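Local coordinates for NADPH-ferredoxin reductase FprA (Mycobacterium tuberculosis, PDB 1LQT), which uses bound FAD to catalyse electron transfer between NADPH and ferredoxin, and may supply electrons to P450 systems, at residues 148-153 with 189-194; 165-170 with 265-270. All blocks are in the same frame, centred on the assembly; numbering follows the deposited sequence.

In the fold
Both contacts belong to the parallel, Rossmann-type sheet of the NADP-binding part of this flavoprotein. Contact 1 pairs strand 149-153 with the start of strand 193-197; contact 2 sets the end of helix 157-167, the helix that follows strand 149-153, against strand 265-270, the next neighbour of 193-197. Their centres lie about 7 Å apart. They meet directly in the salt bridge from Arg266 NE to Glu193 OE1 (2.7 Å) and where Ile191 CD1 packs on Leu166 CD2 (3.5 Å). The bound 4-oxo-NADP touches Ile153 and lies about 9 Å from the side chain of Val152 and about 12 Å from that of Met267.

Contact 1: 148-153 with 189-194; sequences ARAVVI and RGIQEV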
ATOM      1  N   ALA A 148     -14.802  18.745 -13.215  1.00 12.18           N
ATOM      2  CA  ALA A 148     -15.846  18.616 -12.243  1.00 11.94           C
ATOM      3  C   ALA A 148     -16.135  17.231 -11.720  1.00 11.93           C
ATOM      4  O   ALA A 148     -16.654  17.116 -10.626  1.00 12.55           O
ATOM      5  CB  ALA A 148     -17.147  19.250 -12.772  1.00 13.15           C
ATOM      6  N   ARG A 149     -15.891  16.199 -12.505  1.00 11.17           N
ATOM      7  CA  ARG A 149     -16.229  14.843 -12.056  1.00 10.57           C
ATOM      8  C   ARG A 149     -15.028  13.910 -12.159  1.00  9.88           C
ATOM      9  O   ARG A 149     -14.357  13.843 -13.194  1.00 10.36           O
ATOM     10  CB  ARG A 149     -17.386  14.220 -12.836  1.00 10.46           C
ATOM     11  CG  ARG A 149     -17.759  12.832 -12.322  1.00 10.36           C
ATOM     12  CD  ARG A 149     -18.956  12.184 -12.989  1.00 10.36           C
ATOM     13  NE  ARG A 149     -20.195  12.893 -12.654  1.00 11.52           N
ATOM     14  CZ  ARG A 149     -20.910  13.634 -13.518  1.00 11.56           C
ATOM     15  NH1 ARG A 149     -20.575  13.771 -14.790  1.00 11.99           N
ATOM     16  NH2 ARG A 149     -21.994  14.247 -13.095  1.00 13.19           N
ATOM     17  N   ALA A 150     -14.802  13.195 -11.061  1.00  9.56           N
ATOM     18  CA  ALA A 150     -13.838  12.102 -11.034  1.00  9.83           C
ATOM     19  C   ALA A 150     -14.601  10.797 -10.790  1.00  9.42           C
ATOM     20  O   ALA A 150     -15.607  10.777 -10.081  1.00  9.44           O
ATOM     21  CB  ALA A 150     -12.823  12.317  -9.945  1.00 10.19           C
ATOM     22  N   VAL A 151     -14.085   9.712 -11.355  1.00  9.42           N
ATOM     23  CA  VAL A 151     -14.632   8.374 -11.157  1.00  9.32           C
ATOM     24  C   VAL A 151     -13.535   7.515 -10.560  1.00  8.95           C
ATOM     25  O   VAL A 151     -12.423   7.499 -11.045  1.00 10.25           O
ATOM     26  CB  VAL A 151     -15.121   7.823 -12.479  1.00  9.71           C
ATOM     27  CG1 VAL A 151     -15.533   6.371 -12.339  1.00 11.52           C
ATOM     28  CG2 VAL A 151     -16.308   8.648 -12.997  1.00 10.16           C
ATOM     29  N   VAL A 152     -13.891   6.807  -9.497  1.00  8.81           N
ATOM     30  CA  VAL A 152     -13.015   5.865  -8.822  1.00  8.54           C
ATOM     31  C   VAL A 152     -13.618   4.487  -8.973  1.00  8.55           C
ATOM     32  O   VAL A 152     -14.762   4.253  -8.616  1.00  9.62           O
ATOM     33  CB  VAL A 152     -12.843   6.217  -7.338  1.00  9.35           C
ATOM     34  CG1 VAL A 152     -11.937   5.189  -6.658  1.00 10.30           C
ATOM     35  CG2 VAL A 152     -12.268   7.614  -7.161  1.00 10.28           C
ATOM     36  N   ILE A 153     -12.839   3.569  -9.519  1.00  8.72           N
ATOM     37  CA  ILE A 153     -13.281   2.181  -9.703  1.00  8.69           C
ATOM     38  C   ILE A 153     -12.798   1.347  -8.525  1.00  8.49           C
ATOM     39  O   ILE A 153     -11.620   1.383  -8.215  1.00  9.12           O
ATOM     40  CB  ILE A 153     -12.750   1.579 -11.003  1.00  8.86           C
ATOM     41  CG1 ILE A 153     -13.010   2.475 -12.212  1.00  9.85           C
ATOM     42  CG2 ILE A 153     -13.311   0.177 -11.192  1.00  9.27           C
ATOM     43  CD1 ILE A 153     -14.448   2.816 -12.483  1.00 10.56           C
ATOM     44  N   ARG A 189     -10.210  23.256  -5.677  1.00 18.70           N
ATOM     45  CA  ARG A 189     -11.463  22.491  -5.383  1.00 19.59           C
ATOM     46  C   ARG A 189     -12.234  22.189  -6.657  1.00 18.16           C
ATOM     47  O   ARG A 189     -13.463  22.313  -6.695  1.00 17.69           O
ATOM     48  CB  ARG A 189     -12.363  23.252  -4.407  1.00 20.82           C
ATOM     49  CG  ARG A 189     -11.694  23.524  -3.068  1.00 24.39           C
ATOM     50  CD  ARG A 189     -12.599  24.140  -2.079  1.00 29.47           C
ATOM     51  NE  ARG A 189     -13.243  23.150  -1.234  1.00 33.79           N
ATOM     52  CZ  ARG A 189     -13.757  23.438  -0.044  1.00 35.75           C
ATOM     53  NH1 ARG A 189     -13.707  24.674   0.415  1.00 38.77           N
ATOM     54  NH2 ARG A 189     -14.328  22.499   0.688  1.00 35.42           N
ATOM     55  N   GLY A 190     -11.523  21.737  -7.691  1.00 18.16           N
ATOM     56  CA  GLY A 190     -12.106  21.594  -9.019  1.00 17.02           C
ATOM     57  C   GLY A 190     -13.158  20.507  -9.079  1.00 15.83           C
ATOM     58  O   GLY A 190     -14.215  20.663  -9.679  1.00 16.08           O
ATOM     59  N   ILE A 191     -12.862  19.418  -8.416  1.00 14.89           N
ATOM     60  CA  ILE A 191     -13.766  18.287  -8.445  1.00 13.87           C
ATOM     61  C   ILE A 191     -14.975  18.561  -7.563  1.00 14.19           C
ATOM     62  O   ILE A 191     -14.851  18.891  -6.395  1.00 16.33           O
ATOM     63  CB  ILE A 191     -13.019  17.013  -8.019  1.00 14.00           C
ATOM     64  CG1 ILE A 191     -12.013  16.644  -9.102  1.00 15.41           C
ATOM     65  CG2 ILE A 191     -13.990  15.902  -7.732  1.00 15.16           C
ATOM     66  CD1 ILE A 191     -10.998  15.729  -8.652  1.00 15.06           C
ATOM     67  N   GLN A 192     -16.147  18.405  -8.154  1.00 12.37           N
ATOM     68  CA  GLN A 192     -17.407  18.610  -7.443  1.00 12.10           C
ATOM     69  C   GLN A 192     -18.087  17.297  -7.095  1.00 11.66           C
ATOM     70  O   GLN A 192     -18.930  17.276  -6.241  1.00 13.14           O
ATOM     71  CB  GLN A 192     -18.354  19.461  -8.295  1.00 13.22           C
ATOM     72  CG  GLN A 192     -17.809  20.860  -8.613  1.00 17.16           C
ATOM     73  CD  GLN A 192     -17.709  21.759  -7.407  1.00 22.12           C
ATOM     74  OE1 GLN A 192     -18.325  21.513  -6.353  1.00 22.59           O
ATOM     75  NE2 GLN A 192     -16.930  22.826  -7.551  1.00 27.74           N
ATOM     76  N   GLU A 193     -17.734  16.223  -7.793  1.00 11.61           N
ATOM     77  CA  GLU A 193     -18.357  14.927  -7.572  1.00 11.14           C
ATOM     78  C   GLU A 193     -17.347  13.827  -7.842  1.00 10.57           C
ATOM     79  O   GLU A 193     -16.649  13.868  -8.856  1.00 10.88           O
ATOM     80  CB  GLU A 193     -19.551  14.713  -8.512  1.00 11.28           C
ATOM     81  CG  GLU A 193     -20.262  13.391  -8.344  1.00 11.86           C
ATOM     82  CD  GLU A 193     -21.547  13.307  -9.150  1.00 12.30           C
ATOM     83  OE1 GLU A 193     -22.553  13.836  -8.685  1.00 14.79           O
ATOM     84  OE2 GLU A 193     -21.536  12.733 -10.249  1.00 12.83           O
ATOM     85  N   VAL A 194     -17.283  12.869  -6.931  1.00 10.01           N
ATOM     86  CA  VAL A 194     -16.568  11.627  -7.155  1.00  9.63           C
ATOM     87  C   VAL A 194     -17.598  10.511  -7.151  1.00  9.53           C
ATOM     88  O   VAL A 194     -18.376  10.403  -6.223  1.00 10.47           O
ATOM     89  CB  VAL A 194     -15.523  11.343  -6.053  1.00 10.67           C
ATOM     90  CG1 VAL A 194     -14.871   9.994  -6.268  1.00 11.28           C
ATOM     91  CG2 VAL A 194     -14.459  12.425  -6.020  1.00 11.04           C
TER
HETATM   92  O   HOH W   1     -24.138  14.476 -10.751  1.00 25.96           O
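Two backbone N-H groups grip the carbonyl oxygen of Ala148: Gln192 N at 2.8 Å, from above the carbonyl plane, and Glu193 N at 3.2 Å, nearly along the C=O axis. Two residues further on, Ala150 N gives a straighter bond to Glu193 O (3.0 Å, 167° at the hydrogen), and from here the two chains run as parallel strands, Arg149 beside Glu193 and Ala150 beside Val194.

On the Arg149 face of the sheet, Arg149 and Glu193 both hold CG anti to the backbone N, so their chains run side by side in the same direction. A bend at chi3 (-68°) turns the guanidinium so that NE donates in its own plane to Glu193 OE2 at 2.8 Å, which it meets from above the carboxylate plane; NH2 adds a weak bond to the same oxygen. A water accepts from Arg149 NH2 and donates to Glu193 OE1, closing the ring. OE1 makes a salt bridge with Arg266 NE, and Arg149 NH1 donates to Pro314 O, so each member of the pair has a further partner.

The opposite face is apolar: Val152 CG2 meets Val194 CG1 at 3.6 Å, with Ala150 CB against Ile191 CD1. This side packs under helix 157-167, through Ala159, Val162, Leu166 and Leu167, completing the beta-alpha-beta crossover from strand 149-153 to strand 193-197, while Gln316 flanks strand 149-153 at its other edge.

Contact 2: 165-170 with 265-270; sequences ILLTDP and RRMVFR
Helix 157-167 ends at Leu167, and the chain leaving it runs at 131° to the start of strand 265-270, with Leu167 CA 7.1 Å from Arg265 CA. No direct hydrogen bond joins the two segments.

Leu167 does most of the apolar work. With CG anti to its carbonyl carbon and chi2 at 171°, it spreads its methyls over the strand: CD1 reaches Met267 CB at 3.8 Å and lies close to Arg266 O, while CD2 rests near Arg265 CB at 4.0 Å. Met267 crosses this leucine obliquely, and its bend at chi3 (-65°) brings CE to 3.9 Å from Leu167 CD1.

Arg265 slides past Leu167 in the opposite direction. Bent at chi3, its chain sets one face of the guanidinium against the Leu167 carbonyl at the C-terminal end of the helix, its N-H groups badly angled for that oxygen. Asp169 N lies at the edge, in plane, but it and Arg265 NH2 are both donors and make no bond. A water links the segments more loosely, donating to Leu166 O at 3.1 Å and accepting only a weak bond from Arg265 NH1. Arg189 brings a like charge close to Arg265 NH2; Asp169 OD1, 5.7 Å from Arg265 NH1 and in a long, weak ion pair with Arg189, may ease both charges, while its hydrogen bond from Asp171 N makes Asp169 the N-cap of helix 170-173.

Strand 265-270 lies between strands 193-197 and 221-224, and Leu167, also touching Val194, brings the helix of the Rossmann crossover down across two adjacent strands.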
ATOM      1  N   ILE A 165      -9.469  12.230  -0.392  1.00 10.84           N
ATOM      2  CA  ILE A 165      -8.468  13.230  -0.721  1.00 10.75           C
ATOM      3  C   ILE A 165      -8.943  14.157  -1.822  1.00 10.43           C
ATOM      4  O   ILE A 165      -8.690  15.361  -1.782  1.00 11.22           O
ATOM      5  CB  ILE A 165      -7.124  12.548  -1.023  1.00 11.31           C
ATOM      6  CG1 ILE A 165      -6.607  11.795   0.234  1.00 12.75           C
ATOM      7  CG2 ILE A 165      -6.150  13.532  -1.565  1.00 13.17           C
ATOM      8  CD1 ILE A 165      -6.507  12.575   1.477  1.00 13.79           C
ATOM      9  N   LEU A 166      -9.711  13.634  -2.773  1.00 10.36           N
ATOM     10  CA  LEU A 166     -10.234  14.470  -3.849  1.00 10.10           C
ATOM     11  C   LEU A 166     -11.277  15.484  -3.403  1.00 10.29           C
ATOM     12  O   LEU A 166     -11.443  16.509  -4.054  1.00 11.82           O
ATOM     13  CB  LEU A 166     -10.825  13.591  -4.961  1.00 10.03           C
ATOM     14  CG  LEU A 166      -9.811  12.794  -5.793  1.00 10.42           C
ATOM     15  CD1 LEU A 166     -10.578  11.803  -6.671  1.00 11.14           C
ATOM     16  CD2 LEU A 166      -8.941  13.701  -6.648  1.00 11.82           C
ATOM     17  N   LEU A 167     -11.971  15.189  -2.309  1.00 10.50           N
ATOM     18  CA  LEU A 167     -13.130  15.987  -1.881  1.00 10.56           C
ATOM     19  C   LEU A 167     -12.973  16.747  -0.576  1.00 11.56           C
ATOM     20  O   LEU A 167     -13.731  17.644  -0.303  1.00 12.56           O
ATOM     21  CB  LEU A 167     -14.361  15.112  -1.778  1.00 10.50           C
ATOM     22  CG  LEU A 167     -14.891  14.595  -3.113  1.00 10.86           C
ATOM     23  CD1 LEU A 167     -15.969  13.564  -2.909  1.00 13.02           C
ATOM     24  CD2 LEU A 167     -15.437  15.713  -3.946  1.00 14.03           C
ATOM     25  N   THR A 168     -11.946  16.432   0.203  1.00 11.62           N
ATOM     26  CA  THR A 168     -11.775  17.095   1.486  1.00 12.07           C
ATOM     27  C   THR A 168     -11.386  18.552   1.287  1.00 12.56           C
ATOM     28  O   THR A 168     -10.650  18.917   0.379  1.00 13.19           O
ATOM     29  CB  THR A 168     -10.683  16.395   2.310  1.00 12.75           C
ATOM     30  OG1 THR A 168     -11.120  15.078   2.684  1.00 13.23           O
ATOM     31  CG2 THR A 168     -10.369  17.127   3.609  1.00 13.35           C
ATOM     32  N   ASP A 169     -11.927  19.407   2.126  1.00 13.21           N
ATOM     33  CA  ASP A 169     -11.578  20.821   2.105  1.00 13.56           C
ATOM     34  C   ASP A 169     -10.061  20.945   2.150  1.00 12.91           C
ATOM     35  O   ASP A 169      -9.433  20.424   3.069  1.00 12.68           O
ATOM     36  CB  ASP A 169     -12.205  21.449   3.360  1.00 14.44           C
ATOM     37  CG  ASP A 169     -11.924  22.918   3.530  1.00 17.63           C
ATOM     38  OD1 ASP A 169     -11.166  23.526   2.747  1.00 16.49           O
ATOM     39  OD2 ASP A 169     -12.472  23.553   4.455  1.00 23.25           O
ATOM     40  N   PRO A 170      -9.454  21.583   1.169  0.50 13.00           N
ATOM     41  CA  PRO A 170      -8.001  21.740   1.189  0.50 13.27           C
ATOM     42  C   PRO A 170      -7.461  22.434   2.441  0.50 13.66           C
ATOM     43  O   PRO A 170      -6.309  22.203   2.801  0.50 13.84           O
ATOM     44  CB  PRO A 170      -7.717  22.507  -0.097  0.50 13.61           C
ATOM     45  CG  PRO A 170      -9.022  23.137  -0.443  0.50 12.42           C
ATOM     46  CD  PRO A 170     -10.039  22.112  -0.073  0.50 13.88           C
ATOM     47  N   ARG A 265     -20.377  19.422  -2.464  1.00 13.14           N
ATOM     48  CA  ARG A 265     -19.614  18.441  -3.205  1.00 13.35           C
ATOM     49  C   ARG A 265     -20.230  17.071  -2.896  1.00 13.36           C
ATOM     50  O   ARG A 265     -20.848  16.900  -1.857  1.00 14.23           O
ATOM     51  CB  ARG A 265     -18.134  18.518  -2.851  1.00 14.52           C
ATOM     52  CG  ARG A 265     -17.493  19.882  -3.192  1.00 16.60           C
ATOM     53  CD  ARG A 265     -15.990  19.943  -2.766  1.00 20.03           C
ATOM     54  NE  ARG A 265     -15.939  19.830  -1.311  1.00 25.36           N
ATOM     55  CZ  ARG A 265     -14.878  19.908  -0.509  1.00 27.79           C
ATOM     56  NH1 ARG A 265     -13.646  20.066  -1.020  1.00 32.08           N
ATOM     57  NH2 ARG A 265     -15.068  19.801   0.830  1.00 18.36           N
ATOM     58  N   ARG A 266     -20.078  16.123  -3.819  1.00 12.26           N
ATOM     59  CA  ARG A 266     -20.780  14.837  -3.718  1.00 12.39           C
ATOM     60  C   ARG A 266     -19.817  13.651  -3.843  1.00 11.16           C
ATOM     61  O   ARG A 266     -19.021  13.621  -4.758  1.00 11.31           O
ATOM     62  CB  ARG A 266     -21.821  14.715  -4.841  1.00 11.70           C
ATOM     63  CG  ARG A 266     -23.000  15.666  -4.723  1.00 13.89           C
ATOM     64  CD  ARG A 266     -23.759  15.856  -6.047  1.00 15.57           C
ATOM     65  NE  ARG A 266     -24.227  14.620  -6.679  1.00 16.55           N
ATOM     66  CZ  ARG A 266     -25.409  14.052  -6.497  1.00 18.62           C
ATOM     67  NH1 ARG A 266     -26.254  14.561  -5.631  1.00 19.10           N
ATOM     68  NH2 ARG A 266     -25.730  12.962  -7.187  1.00 21.75           N
ATOM     69  N   MET A 267     -19.994  12.670  -2.962  1.00 10.65           N
ATOM     70  CA  MET A 267     -19.340  11.383  -3.057  1.00  9.95           C
ATOM     71  C   MET A 267     -20.444  10.373  -3.290  1.00 10.17           C
ATOM     72  O   MET A 267     -21.198  10.078  -2.380  1.00 10.43           O
ATOM     73  CB  MET A 267     -18.571  11.066  -1.786  1.00 11.21           C
ATOM     74  CG  MET A 267     -17.723   9.827  -1.931  1.00 11.57           C
ATOM     75  SD  MET A 267     -16.880   9.359  -0.406  1.00 12.61           S
ATOM     76  CE  MET A 267     -15.761  10.736  -0.173  1.00 13.51           C
ATOM     77  N   VAL A 268     -20.538   9.863  -4.514  1.00 10.05           N
ATOM     78  CA  VAL A 268     -21.644   9.013  -4.943  1.00 10.23           C
ATOM     79  C   VAL A 268     -21.188   7.563  -5.017  1.00 10.05           C
ATOM     80  O   VAL A 268     -20.136   7.274  -5.592  1.00 11.96           O
ATOM     81  CB  VAL A 268     -22.114   9.442  -6.363  1.00 10.67           C
ATOM     82  CG1 VAL A 268     -23.245   8.566  -6.847  1.00 12.12           C
ATOM     83  CG2 VAL A 268     -22.513  10.899  -6.408  1.00 11.76           C
ATOM     84  N   PHE A 269     -21.974   6.653  -4.453  1.00 10.19           N
ATOM     85  CA  PHE A 269     -21.692   5.219  -4.551  1.00 10.04           C
ATOM     86  C   PHE A 269     -22.640   4.576  -5.549  1.00 10.33           C
ATOM     87  O   PHE A 269     -23.845   4.643  -5.405  1.00 11.39           O
ATOM     88  CB  PHE A 269     -21.865   4.520  -3.206  1.00 10.77           C
ATOM     89  CG  PHE A 269     -20.781   4.850  -2.198  1.00 10.92           C
ATOM     90  CD1 PHE A 269     -20.814   6.026  -1.495  1.00 12.27           C
ATOM     91  CD2 PHE A 269     -19.745   3.984  -1.978  1.00 11.58           C
ATOM     92  CE1 PHE A 269     -19.833   6.334  -0.575  1.00 13.70           C
ATOM     93  CE2 PHE A 269     -18.760   4.275  -1.067  1.00 12.59           C
ATOM     94  CZ  PHE A 269     -18.793   5.451  -0.373  1.00 13.27           C
ATOM     95  N   ARG A 270     -22.042   3.911  -6.539  1.00 10.02           N
ATOM     96  CA  ARG A 270     -22.762   3.105  -7.530  1.00 10.45           C
ATOM     97  C   ARG A 270     -22.244   1.675  -7.430  1.00  9.67           C
ATOM     98  O   ARG A 270     -21.050   1.457  -7.497  1.00 12.45           O
ATOM     99  CB  ARG A 270     -22.476   3.633  -8.926  1.00 11.25           C
ATOM    100  CG  ARG A 270     -23.172   4.937  -9.253  1.00 13.55           C
ATOM    101  CD  ARG A 270     -24.612   4.798  -9.660  1.00 16.19           C
ATOM    102  NE  ARG A 270     -24.810   3.933 -10.816  1.00 16.47           N
ATOM    103  CZ  ARG A 270     -24.684   4.272 -12.104  1.00 18.90           C
ATOM    104  NH1 ARG A 270     -24.386   5.494 -12.497  1.00 20.25           N
ATOM    105  NH2 ARG A 270     -24.928   3.369 -13.023  1.00 20.71           N
TER
HETATM  106  O   HOH W   2     -13.040  19.107  -4.326  1.00 21.62           O